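Local coordinates for protein succinate-semialdehyde dehydrogenase (Synechococcus sp., PDB 4ITA) that probably oxidises succinic semialdehyde to succinate with a nicotinamide cofactor, as a dimeric aldehyde dehydrogenase seen here with NADPH bound, at residues A[20-23]-A[24-28]; A[49-52]-A[53-57]; A[307-310]-A[311-315]; A[412-416]-A[417-421]. One frame throughout, in Å; residues are numbered along the deposited sequence.

Interaction 1 (A[20-23]-A[24-28])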
loop_
_atom_site.group_PDB
_atom_site.type_symbol
_atom_site.label_atom_id
_atom_site.label_comp_id
_atom_site.label_asym_id
_atom_site.label_seq_id
_atom_site.Cartn_x
_atom_site.Cartn_y
_atom_site.Cartn_z
ATOM N N LYS A 20 7.407 -20.953 -26.133
ATOM C CA LYS A 20 6.235 -21.624 -25.603
ATOM C C LYS A 20 5.899 -21.017 -24.244
ATOM O O LYS A 20 6.772 -20.861 -23.393
ATOM C CB LYS A 20 6.520 -23.123 -25.452
ATOM C CG LYS A 20 5.294 -24.004 -25.241
ATOM C CD LYS A 20 5.677 -25.489 -25.241
ATOM C CE LYS A 20 4.452 -26.395 -25.206
ATOM N NZ LYS A 20 3.654 -26.215 -23.957
ATOM N N ALA A 21 4.640 -20.658 -24.052
ATOM C CA ALA A 21 4.186 -20.187 -22.753
ATOM C C ALA A 21 4.134 -21.353 -21.782
ATOM O O ALA A 21 3.875 -22.494 -22.174
ATOM C CB ALA A 21 2.821 -19.539 -22.871
ATOM N N LEU A 22 4.378 -21.074 -20.511
ATOM C CA LEU A 22 4.215 -22.090 -19.478
ATOM C C LEU A 22 2.760 -22.507 -19.368
ATOM O O LEU A 22 1.853 -21.701 -19.582
ATOM C CB LEU A 22 4.639 -21.541 -18.120
ATOM C CG LEU A 22 6.088 -21.098 -17.949
ATOM C CD1 LEU A 22 6.292 -20.646 -16.514
ATOM C CD2 LEU A 22 7.071 -22.209 -18.336
ATOM N N THR A 23 2.531 -23.765 -19.020
ATOM C CA THR A 23 1.189 -24.210 -18.669
ATOM C C THR A 23 0.889 -23.874 -17.208
ATOM O O THR A 23 1.805 -23.620 -16.420
ATOM C CB THR A 23 1.055 -25.727 -18.824
ATOM O OG1 THR A 23 1.920 -26.360 -17.873
ATOM C CG2 THR A 23 1.415 -26.173 -20.242
ATOM N N PRO A 24 -0.393 -23.883 -16.824
ATOM C CA PRO A 24 -0.726 -23.735 -15.404
ATOM C C PRO A 24 0.010 -24.707 -14.473
ATOM O O PRO A 24 0.414 -24.302 -13.379
ATOM C CB PRO A 24 -2.235 -23.978 -15.383
ATOM C CG PRO A 24 -2.684 -23.420 -16.686
ATOM C CD PRO A 24 -1.590 -23.759 -17.679
ATOM N N ALA A 25 0.193 -25.956 -14.888
ATOM C CA ALA A 25 0.941 -26.905 -14.069
ATOM C C ALA A 25 2.404 -26.476 -13.905
ATOM O O ALA A 25 2.987 -26.600 -12.818
ATOM C CB ALA A 25 0.856 -28.307 -14.663
ATOM N N GLU A 26 2.998 -25.964 -14.982
ATOM C CA GLU A 26 4.375 -25.481 -14.924
ATOM C C GLU A 26 4.497 -24.238 -14.041
ATOM O O GLU A 26 5.478 -24.092 -13.301
ATOM C CB GLU A 26 4.904 -25.220 -16.335
ATOM C CG GLU A 26 5.095 -26.520 -17.109
ATOM C CD GLU A 26 5.463 -26.333 -18.563
ATOM O OE1 GLU A 26 5.023 -25.351 -19.198
ATOM O OE2 GLU A 26 6.198 -27.195 -19.088
ATOM N N ILE A 27 3.504 -23.352 -14.108
ATOM C CA ILE A 27 3.475 -22.184 -13.230
ATOM C C ILE A 27 3.397 -22.636 -11.773
ATOM O O ILE A 27 4.146 -22.147 -10.919
ATOM C CB ILE A 27 2.289 -21.260 -13.563
ATOM C CG1 ILE A 27 2.489 -20.620 -14.935
ATOM C CG2 ILE A 27 2.119 -20.179 -12.497
ATOM C CD1 ILE A 27 1.250 -19.927 -15.459
ATOM N N ASP A 28 2.514 -23.588 -11.497
ATOM C CA ASP A 28 2.371 -24.136 -10.157
ATOM C C ASP A 28 3.686 -24.703 -9.628
ATOM O O ASP A 28 4.042 -24.476 -8.471
ATOM C CB ASP A 28 1.285 -25.214 -10.142
ATOM C CG ASP A 28 1.004 -25.725 -8.754
ATOM O OD1 ASP A 28 0.289 -25.026 -8.010
ATOM O OD2 ASP A 28 1.506 -26.819 -8.409
HETATM O O HOH W 1 5.305 -24.851 -21.749
#
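Thr23 and Glu26 hold each other through two bonds that run in opposite senses. The backbone N of Thr23 donates to OE1 of Glu26 at 3.0 Å, nearly straight at 166°, arriving on the anti side of the carboxylate and a little out of its plane. In return, the backbone N of Glu26 donates to Thr23 OG1 over 3.1 Å. The same Glu26 OE1 also takes a hydrogen from a water at 2.6 Å, so two donors grip it. That water donates to Ala21 O as well and accepts from Lys20 NZ, bridging the lysine and the carboxylate without direct contact between their charged atoms. The reciprocal pair is a capping box, with Thr23 as the N-cap of helix 24-41, and the helix end would probably favour a charged Glu26. Thr23 can serve because OG1 stands between its backbone N and carbonyl carbon (chi1 65°), facing the first turn. Glu26 runs extended beyond CG and slants past the hydroxyl, with CG 3.3 Å from Thr23 OG1. The regular helical bonding opens with Ile27 N to Thr23 O at 2.9 Å. Beside it, Leu22 CB packs on Ile27 CG1 at 4.0 Å. Both of these side chains rest on Ile187, and Ile27 reaches on to Gln194 and Val195 of helix 192-197.

Interaction 2 (A[49-52]-A[53-57]). With EDO (1,2-ethanediol), chain S.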
loop_
_atom_site.group_PDB
_atom_site.type_symbol
_atom_site.label_atom_id
_atom_site.label_comp_id
_atom_site.label_asym_id
_atom_site.label_seq_id
_atom_site.Cartn_x
_atom_site.Cartn_y
_atom_site.Cartn_z
ATOM N N ARG A 49 23.430 -12.114 0.663
ATOM C CA ARG A 49 22.567 -11.418 -0.292
ATOM C C ARG A 49 23.336 -10.300 -0.969
ATOM O O ARG A 49 23.220 -10.098 -2.173
ATOM C CB ARG A 49 21.336 -10.851 0.407
ATOM C CG ARG A 49 20.506 -11.896 1.127
ATOM C CD ARG A 49 19.374 -11.240 1.882
ATOM N NE ARG A 49 18.823 -12.157 2.866
ATOM C CZ ARG A 49 17.949 -11.810 3.797
ATOM N NH1 ARG A 49 17.501 -10.566 3.871
ATOM N NH2 ARG A 49 17.524 -12.722 4.657
ATOM N N ARG A 50 24.139 -9.585 -0.184
ATOM C CA ARG A 50 24.962 -8.496 -0.686
ATOM C C ARG A 50 25.994 -8.980 -1.695
ATOM O O ARG A 50 26.212 -8.346 -2.726
ATOM C CB ARG A 50 25.666 -7.815 0.490
ATOM C CG ARG A 50 26.571 -6.671 0.104
ATOM C CD ARG A 50 27.199 -6.014 1.328
ATOM N NE ARG A 50 26.185 -5.497 2.250
ATOM C CZ ARG A 50 25.923 -6.013 3.450
ATOM N NH1 ARG A 50 24.975 -5.480 4.203
ATOM N NH2 ARG A 50 26.611 -7.059 3.900
ATOM N N GLN A 51 26.631 -10.106 -1.398
ATOM C CA GLN A 51 27.590 -10.700 -2.326
ATOM C C GLN A 51 26.936 -11.020 -3.668
ATOM O O GLN A 51 27.457 -10.676 -4.734
ATOM C CB GLN A 51 28.174 -11.979 -1.730
ATOM C CG GLN A 51 29.066 -12.718 -2.704
ATOM C CD GLN A 51 29.328 -14.156 -2.296
ATOM O OE1 GLN A 51 28.931 -14.601 -1.212
ATOM N NE2 GLN A 51 30.008 -14.896 -3.165
ATOM N N TRP A 52 25.782 -11.669 -3.621
ATOM C CA TRP A 52 25.107 -12.057 -4.853
ATOM C C TRP A 52 24.636 -10.819 -5.621
ATOM O O TRP A 52 24.776 -10.752 -6.845
ATOM C CB TRP A 52 23.979 -13.047 -4.550
ATOM C CG TRP A 52 24.492 -14.313 -3.894
ATOM C CD1 TRP A 52 25.683 -14.947 -4.146
ATOM C CD2 TRP A 52 23.847 -15.076 -2.863
ATOM N NE1 TRP A 52 25.809 -16.057 -3.341
ATOM C CE2 TRP A 52 24.697 -16.158 -2.546
ATOM C CE3 TRP A 52 22.635 -14.945 -2.173
ATOM C CZ2 TRP A 52 24.375 -17.098 -1.564
ATOM C CZ3 TRP A 52 22.314 -15.885 -1.202
ATOM C CH2 TRP A 52 23.178 -16.947 -0.910
ATOM N N LEU A 53 24.138 -9.809 -4.905
ATOM C CA LEU A 53 23.705 -8.573 -5.553
ATOM C C LEU A 53 24.870 -7.838 -6.209
ATOM O O LEU A 53 24.750 -7.330 -7.325
ATOM C CB LEU A 53 23.022 -7.652 -4.549
ATOM C CG LEU A 53 21.520 -7.443 -4.664
ATOM C CD1 LEU A 53 21.105 -6.287 -3.769
ATOM C CD2 LEU A 53 21.116 -7.186 -6.110
ATOM N N GLU A 54 26.004 -7.793 -5.518
ATOM C CA GLU A 54 27.188 -7.145 -6.076
ATOM C C GLU A 54 27.754 -7.930 -7.249
ATOM O O GLU A 54 28.259 -7.348 -8.205
ATOM C CB GLU A 54 28.242 -6.880 -4.988
ATOM C CG GLU A 54 27.770 -5.795 -4.030
ATOM C CD GLU A 54 28.744 -5.465 -2.913
ATOM O OE1 GLU A 54 29.610 -6.305 -2.592
ATOM O OE2 GLU A 54 28.624 -4.350 -2.351
ATOM N N ASN A 55 27.646 -9.255 -7.195
ATOM C CA ASN A 55 28.032 -10.077 -8.333
ATOM C C ASN A 55 27.168 -9.764 -9.554
ATOM O O ASN A 55 27.672 -9.690 -10.672
ATOM C CB ASN A 55 27.931 -11.570 -8.012
ATOM C CG ASN A 55 29.080 -12.077 -7.179
ATOM O OD1 ASN A 55 30.062 -11.379 -6.935
ATOM N ND2 ASN A 55 28.963 -13.322 -6.741
ATOM N N ALA A 56 25.865 -9.590 -9.333
ATOM C CA ALA A 56 24.944 -9.230 -10.411
ATOM C C ALA A 56 25.330 -7.888 -11.028
ATOM O O ALA A 56 25.358 -7.748 -12.252
ATOM C CB ALA A 56 23.507 -9.195 -9.906
ATOM N N ALA A 57 25.645 -6.914 -10.175
ATOM C CA ALA A 57 26.125 -5.614 -10.647
ATOM C C ALA A 57 27.368 -5.763 -11.516
ATOM O O ALA A 57 27.462 -5.165 -12.584
ATOM C CB ALA A 57 26.401 -4.680 -9.480
HETATM C C1 EDO S . 15.059 -12.287 6.287
HETATM O O1 EDO S . 14.343 -12.965 7.335
HETATM C C2 EDO S . 15.701 -10.980 6.746
HETATM O O2 EDO S . 15.539 -9.943 5.763
#
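The Trp52 indole has the amide nitrogen of Asn55 at its edge, near the ring plane, with Trp52 CD1 4.5 Å from Asn55 ND2; its ring also meets Phe177 edge-to-face. An ethanediol sits at the edge of the Arg49 guanidinium, its O2 accepting from Arg49 NH1 at 2.8 Å in an almost straight bond. Arg49 also donates to Thr44 OG1 and Met148 O and makes a cation-pi contact with Phe46, while Asn55 ND2 donates to Ala175 O. Gln51 lies alongside Asn55, pointing the same way, but the two amides are turned almost perpendicular, their planes 86° apart. Their nitrogens come no closer than 4.0 Å, Gln51 NE2 to Asn55 ND2. Arg50 and Glu54 also run side by side, with guanidinium and carboxylate planes 67° apart. What touches is the aliphatic part of the arginine, CG of Arg50 to CD of Glu54 at 3.9 Å. Arg50 NE stays 5.3 Å from Glu54 OE2, because the arginine chain bends at its third torsion (chi3 -59°) and takes its polar end to Ala97 O and Glu101 on helix 79-103. Under the side chains run four successive backbone bonds, from Leu53 N to Arg49 O at 2.9 Å through Ala56 N to Trp52 O. Leu53 and Ala56 carry the buried side, packing on helices 137-149 and 162-175. This is the i to i+4 spacing of an amphipathic alpha-helix, here helix 46-62, with an apolar strip facing neighbouring helices and a polar row beside it.

Interaction 3 (A[307-310]-A[311-315])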
loop_
_atom_site.group_PDB
_atom_site.type_symbol
_atom_site.label_atom_id
_atom_site.label_comp_id
_atom_site.label_asym_id
_atom_site.label_seq_id
_atom_site.Cartn_x
_atom_site.Cartn_y
_atom_site.Cartn_z
ATOM N N ALA A 307 8.305 0.373 -30.292
ATOM C CA ALA A 307 8.579 -1.024 -29.958
ATOM C C ALA A 307 7.680 -2.028 -30.661
ATOM O O ALA A 307 8.091 -3.163 -30.892
ATOM C CB ALA A 307 8.516 -1.239 -28.473
ATOM N N THR A 308 6.442 -1.641 -30.957
ATOM C CA THR A 308 5.475 -2.584 -31.517
ATOM C C THR A 308 4.601 -1.929 -32.574
ATOM O O THR A 308 4.463 -0.706 -32.611
ATOM C CB THR A 308 4.523 -3.173 -30.439
ATOM O OG1 THR A 308 3.555 -2.189 -30.063
ATOM C CG2 THR A 308 5.281 -3.658 -29.198
ATOM N N GLU A 309 3.993 -2.744 -33.429
ATOM C CA GLU A 309 3.063 -2.208 -34.421
ATOM C C GLU A 309 1.846 -1.573 -33.749
ATOM O O GLU A 309 1.302 -0.582 -34.244
ATOM C CB GLU A 309 2.636 -3.289 -35.417
ATOM C CG GLU A 309 1.778 -2.756 -36.572
ATOM C CD GLU A 309 1.851 -3.620 -37.823
ATOM O OE1 GLU A 309 2.560 -4.647 -37.802
ATOM O OE2 GLU A 309 1.209 -3.259 -38.831
ATOM N N GLY A 310 1.435 -2.130 -32.613
ATOM C CA GLY A 310 0.317 -1.597 -31.855
ATOM C C GLY A 310 0.543 -0.184 -31.356
ATOM O O GLY A 310 -0.347 0.662 -31.442
ATOM N N ILE A 311 1.729 0.082 -30.820
ATOM C CA ILE A 311 2.073 1.427 -30.376
ATOM C C ILE A 311 2.071 2.390 -31.561
ATOM O O ILE A 311 1.545 3.507 -31.468
ATOM C CB ILE A 311 3.454 1.465 -29.682
ATOM C CG1 ILE A 311 3.418 0.647 -28.392
ATOM C CG2 ILE A 311 3.864 2.902 -29.391
ATOM C CD1 ILE A 311 2.501 1.232 -27.336
ATOM N N LEU A 312 2.652 1.949 -32.673
ATOM C CA LEU A 312 2.663 2.749 -33.890
ATOM C C LEU A 312 1.246 3.077 -34.359
ATOM O O LEU A 312 0.945 4.226 -34.701
ATOM C CB LEU A 312 3.448 2.031 -34.989
ATOM C CG LEU A 312 3.512 2.772 -36.331
ATOM C CD1 LEU A 312 4.232 4.103 -36.195
ATOM C CD2 LEU A 312 4.165 1.915 -37.404
ATOM N N GLN A 313 0.370 2.076 -34.364
ATOM C CA GLN A 313 -1.016 2.295 -34.769
ATOM C C GLN A 313 -1.713 3.263 -33.824
ATOM O O GLN A 313 -2.444 4.158 -34.262
ATOM C CB GLN A 313 -1.782 0.971 -34.820
ATOM C CG GLN A 313 -1.356 0.057 -35.946
ATOM C CD GLN A 313 -1.911 -1.338 -35.783
ATOM O OE1 GLN A 313 -2.424 -1.693 -34.720
ATOM N NE2 GLN A 313 -1.809 -2.142 -36.834
ATOM N N ASP A 314 -1.485 3.086 -32.528
ATOM C CA ASP A 314 -2.130 3.929 -31.530
ATOM C C ASP A 314 -1.718 5.398 -31.647
ATOM O O ASP A 314 -2.581 6.280 -31.702
ATOM C CB ASP A 314 -1.882 3.407 -30.109
ATOM C CG ASP A 314 -2.619 2.113 -29.816
ATOM O OD1 ASP A 314 -3.535 1.741 -30.580
ATOM O OD2 ASP A 314 -2.278 1.469 -28.802
ATOM N N ILE A 315 -0.418 5.680 -31.686
ATOM C CA ILE A 315 -0.000 7.079 -31.785
ATOM C C ILE A 315 -0.446 7.703 -33.111
ATOM O O ILE A 315 -0.827 8.875 -33.153
ATOM C CB ILE A 315 1.530 7.283 -31.558
ATOM C CG1 ILE A 315 1.871 8.781 -31.471
ATOM C CG2 ILE A 315 2.357 6.618 -32.659
ATOM C CD1 ILE A 315 1.332 9.493 -30.233
#
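Helix 309-325 begins with an N-cap: Thr308, just ahead of the first turn, accepts from the backbone N of Ile311 through its OG1 at 3.0 Å, with an N-H...O angle of 166°. OG1 is placed for this by a chi1 of 75°, and the same torsion leaves Thr308 OG1 3.3 Å from Ile311 CG1. The Thr308 carbonyl starts the i to i+4 series, its O accepting from Leu312 N at a rather long 3.2 Å. This helix start stands beside the cofactor site: the Ile311 side chain comes within about 4 Å of the bound NADPH and touches Trp132, while Thr308 packs on Asn160. On the outward side, Glu309 and Gln313 cross one turn apart. The amide nitrogen of Gln313 lies against the aliphatic part of the glutamate, NE2 3.6 Å from Glu309 CG, with the carboxylate and amide planes 65° apart. Beneath them Gln313 N binds Glu309 O at 2.8 Å. Asp314 N reaches Gly310 O at 2.9 Å, and the Gly310 carbonyl oxygen points at the carboxylate of Asp314, 3.1 Å from its CG.

Interaction 4 (A[412-416]-A[417-421]). With EDO (1,2-ethanediol), chain R.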
loop_
_atom_site.group_PDB
_atom_site.type_symbol
_atom_site.label_atom_id
_atom_site.label_comp_id
_atom_site.label_asym_id
_atom_site.label_seq_id
_atom_site.Cartn_x
_atom_site.Cartn_y
_atom_site.Cartn_z
ATOM N N ALA A 412 6.715 13.598 -8.339
ATOM C CA ALA A 412 8.053 14.174 -8.398
ATOM C C ALA A 412 8.009 15.514 -9.098
ATOM O O ALA A 412 7.358 15.651 -10.136
ATOM C CB ALA A 412 9.002 13.241 -9.116
ATOM N N VAL A 413 8.691 16.503 -8.523
ATOM C CA VAL A 413 8.816 17.812 -9.146
ATOM C C VAL A 413 10.289 18.169 -9.264
ATOM O O VAL A 413 11.014 18.229 -8.258
ATOM C CB VAL A 413 8.078 18.909 -8.362
ATOM C CG1 VAL A 413 8.273 20.264 -9.034
ATOM C CG2 VAL A 413 6.597 18.591 -8.242
ATOM N N PHE A 414 10.724 18.394 -10.502
ATOM C CA PHE A 414 12.096 18.802 -10.788
ATOM C C PHE A 414 12.114 20.248 -11.252
ATOM O O PHE A 414 11.365 20.629 -12.154
ATOM C CB PHE A 414 12.723 17.903 -11.860
ATOM C CG PHE A 414 13.261 16.597 -11.329
ATOM C CD1 PHE A 414 12.445 15.714 -10.626
ATOM C CD2 PHE A 414 14.591 16.248 -11.544
ATOM C CE1 PHE A 414 12.944 14.506 -10.150
ATOM C CE2 PHE A 414 15.096 15.045 -11.072
ATOM C CZ PHE A 414 14.279 14.176 -10.367
ATOM N N ILE A 415 12.954 21.058 -10.617
ATOM C CA ILE A 415 13.103 22.461 -10.978
ATOM C C ILE A 415 14.429 22.659 -11.720
ATOM O O ILE A 415 15.499 22.348 -11.193
ATOM C CB ILE A 415 13.045 23.378 -9.739
ATOM C CG1 ILE A 415 11.729 23.188 -8.968
ATOM C CG2 ILE A 415 13.255 24.838 -10.132
ATOM C CD1 ILE A 415 10.478 23.559 -9.754
ATOM N N ASN A 416 14.340 23.165 -12.952
ATOM C CA ASN A 416 15.504 23.421 -13.805
ATOM C C ASN A 416 16.281 22.153 -14.149
ATOM O O ASN A 416 17.508 22.175 -14.301
ATOM C CB ASN A 416 16.419 24.501 -13.200
ATOM C CG ASN A 416 15.736 25.853 -13.098
ATOM O OD1 ASN A 416 14.858 26.180 -13.901
ATOM N ND2 ASN A 416 16.127 26.639 -12.104
ATOM N N GLY A 417 15.553 21.048 -14.261
ATOM C CA GLY A 417 16.102 19.810 -14.778
ATOM C C GLY A 417 14.974 18.910 -15.230
ATOM O O GLY A 417 13.827 19.119 -14.836
ATOM N N MET A 418 15.286 17.913 -16.050
ATOM C CA MET A 418 14.289 16.921 -16.430
ATOM C C MET A 418 14.093 15.899 -15.323
ATOM O O MET A 418 15.025 15.566 -14.589
ATOM C CB MET A 418 14.658 16.208 -17.743
ATOM C CG MET A 418 16.023 15.505 -17.775
ATOM S SD MET A 418 16.369 14.607 -19.345
ATOM C CE MET A 418 15.455 13.121 -19.002
ATOM N N VAL A 419 12.872 15.398 -15.203
ATOM C CA VAL A 419 12.592 14.333 -14.255
ATOM C C VAL A 419 13.413 13.104 -14.632
ATOM O O VAL A 419 13.478 12.725 -15.807
ATOM C CB VAL A 419 11.084 13.994 -14.243
ATOM C CG1 VAL A 419 10.782 12.860 -13.277
ATOM C CG2 VAL A 419 10.267 15.219 -13.871
ATOM N N LYS A 420 14.058 12.506 -13.635
ATOM C CA LYS A 420 14.820 11.273 -13.814
ATOM C C LYS A 420 14.605 10.415 -12.585
ATOM O O LYS A 420 14.340 10.929 -11.499
ATOM C CB LYS A 420 16.320 11.554 -13.952
ATOM C CG LYS A 420 16.736 12.345 -15.179
ATOM C CD LYS A 420 18.258 12.441 -15.270
ATOM C CE LYS A 420 18.687 13.444 -16.320
ATOM N NZ LYS A 420 20.172 13.625 -16.329
ATOM N N SER A 421 14.727 9.105 -12.743
ATOM C CA SER A 421 14.775 8.241 -11.573
ATOM C C SER A 421 16.226 8.071 -11.113
ATOM O O SER A 421 17.164 8.119 -11.911
ATOM C CB SER A 421 14.112 6.896 -11.853
ATOM O OG SER A 421 14.702 6.260 -12.963
HETATM C C1 EDO R . 12.751 5.635 -16.394
HETATM O O1 EDO R . 13.697 6.133 -15.445
HETATM C C2 EDO R . 11.439 5.338 -15.679
HETATM O O2 EDO R . 11.635 4.286 -14.722
#
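Strand 412-415 ends at Asn416, whose left-handed backbone (phi 62°, psi 33°) turns the chain so that 417-421 comes back across Phe414, with the Phe414 and Val419 CA atoms 5.7 Å apart. Within this chain the strand forms one edge of the mixed beta-sheet that includes strands 235-239 and 390-394, probably that of the catalytic domain of aldehyde dehydrogenases. It pairs in parallel with a strand of the second subunit, carrying the sheet across the dimer interface, and there the Phe414 ring stacks with Trp454 of that neighbour. No hydrogen bond joins 412-416 to 417-421; the contact rests on the packing of the returning chain against the Phe414 ring. Val419 CA lies over the ring centre, 3.8 Å from the Phe414 centroid and 11° off the normal, a CH-pi contact. Lys420 N stands over the same face, offset toward the rim. Val419 adds its CG2 branch, 3.9 Å from Phe414 CD1, with the two side chains crossing at about a right angle. Carbonyl oxygens of the returning chain come close to ring carbons: Met418 O is 3.2 Å from Phe414 CD2, and Lys420 O is 3.4 Å from Phe414 CZ. At the bend, Asn416 OD1 accepts from Thr395 N, just after strand 390-394. Past the ring, Ser421 OG donates to O1 of a bound ethanediol at 2.7 Å, which is also bonded to Trp137 NE1.

None of the four contacts touches another, and three of them have a side chain within about 10 Å of the bound NADPH. In interaction 3 the side chain of Ile311 is about 4 Å from NADPH. In interaction 1 the side chain of Ala21 is about 9 Å from NADPH, and in interaction 4 the side chain of Val419 is about 10 Å from NADPH. Interactions 1 and 3 both begin helices with a threonine cap, their nearest atoms about 17 Å apart. Interactions 1 and 2 sit on consecutive helices, their centres 29 Å apart. Interactions 1 and 4 lie farthest apart, centre to centre 42 Å, and interaction 4 alone meets the second subunit.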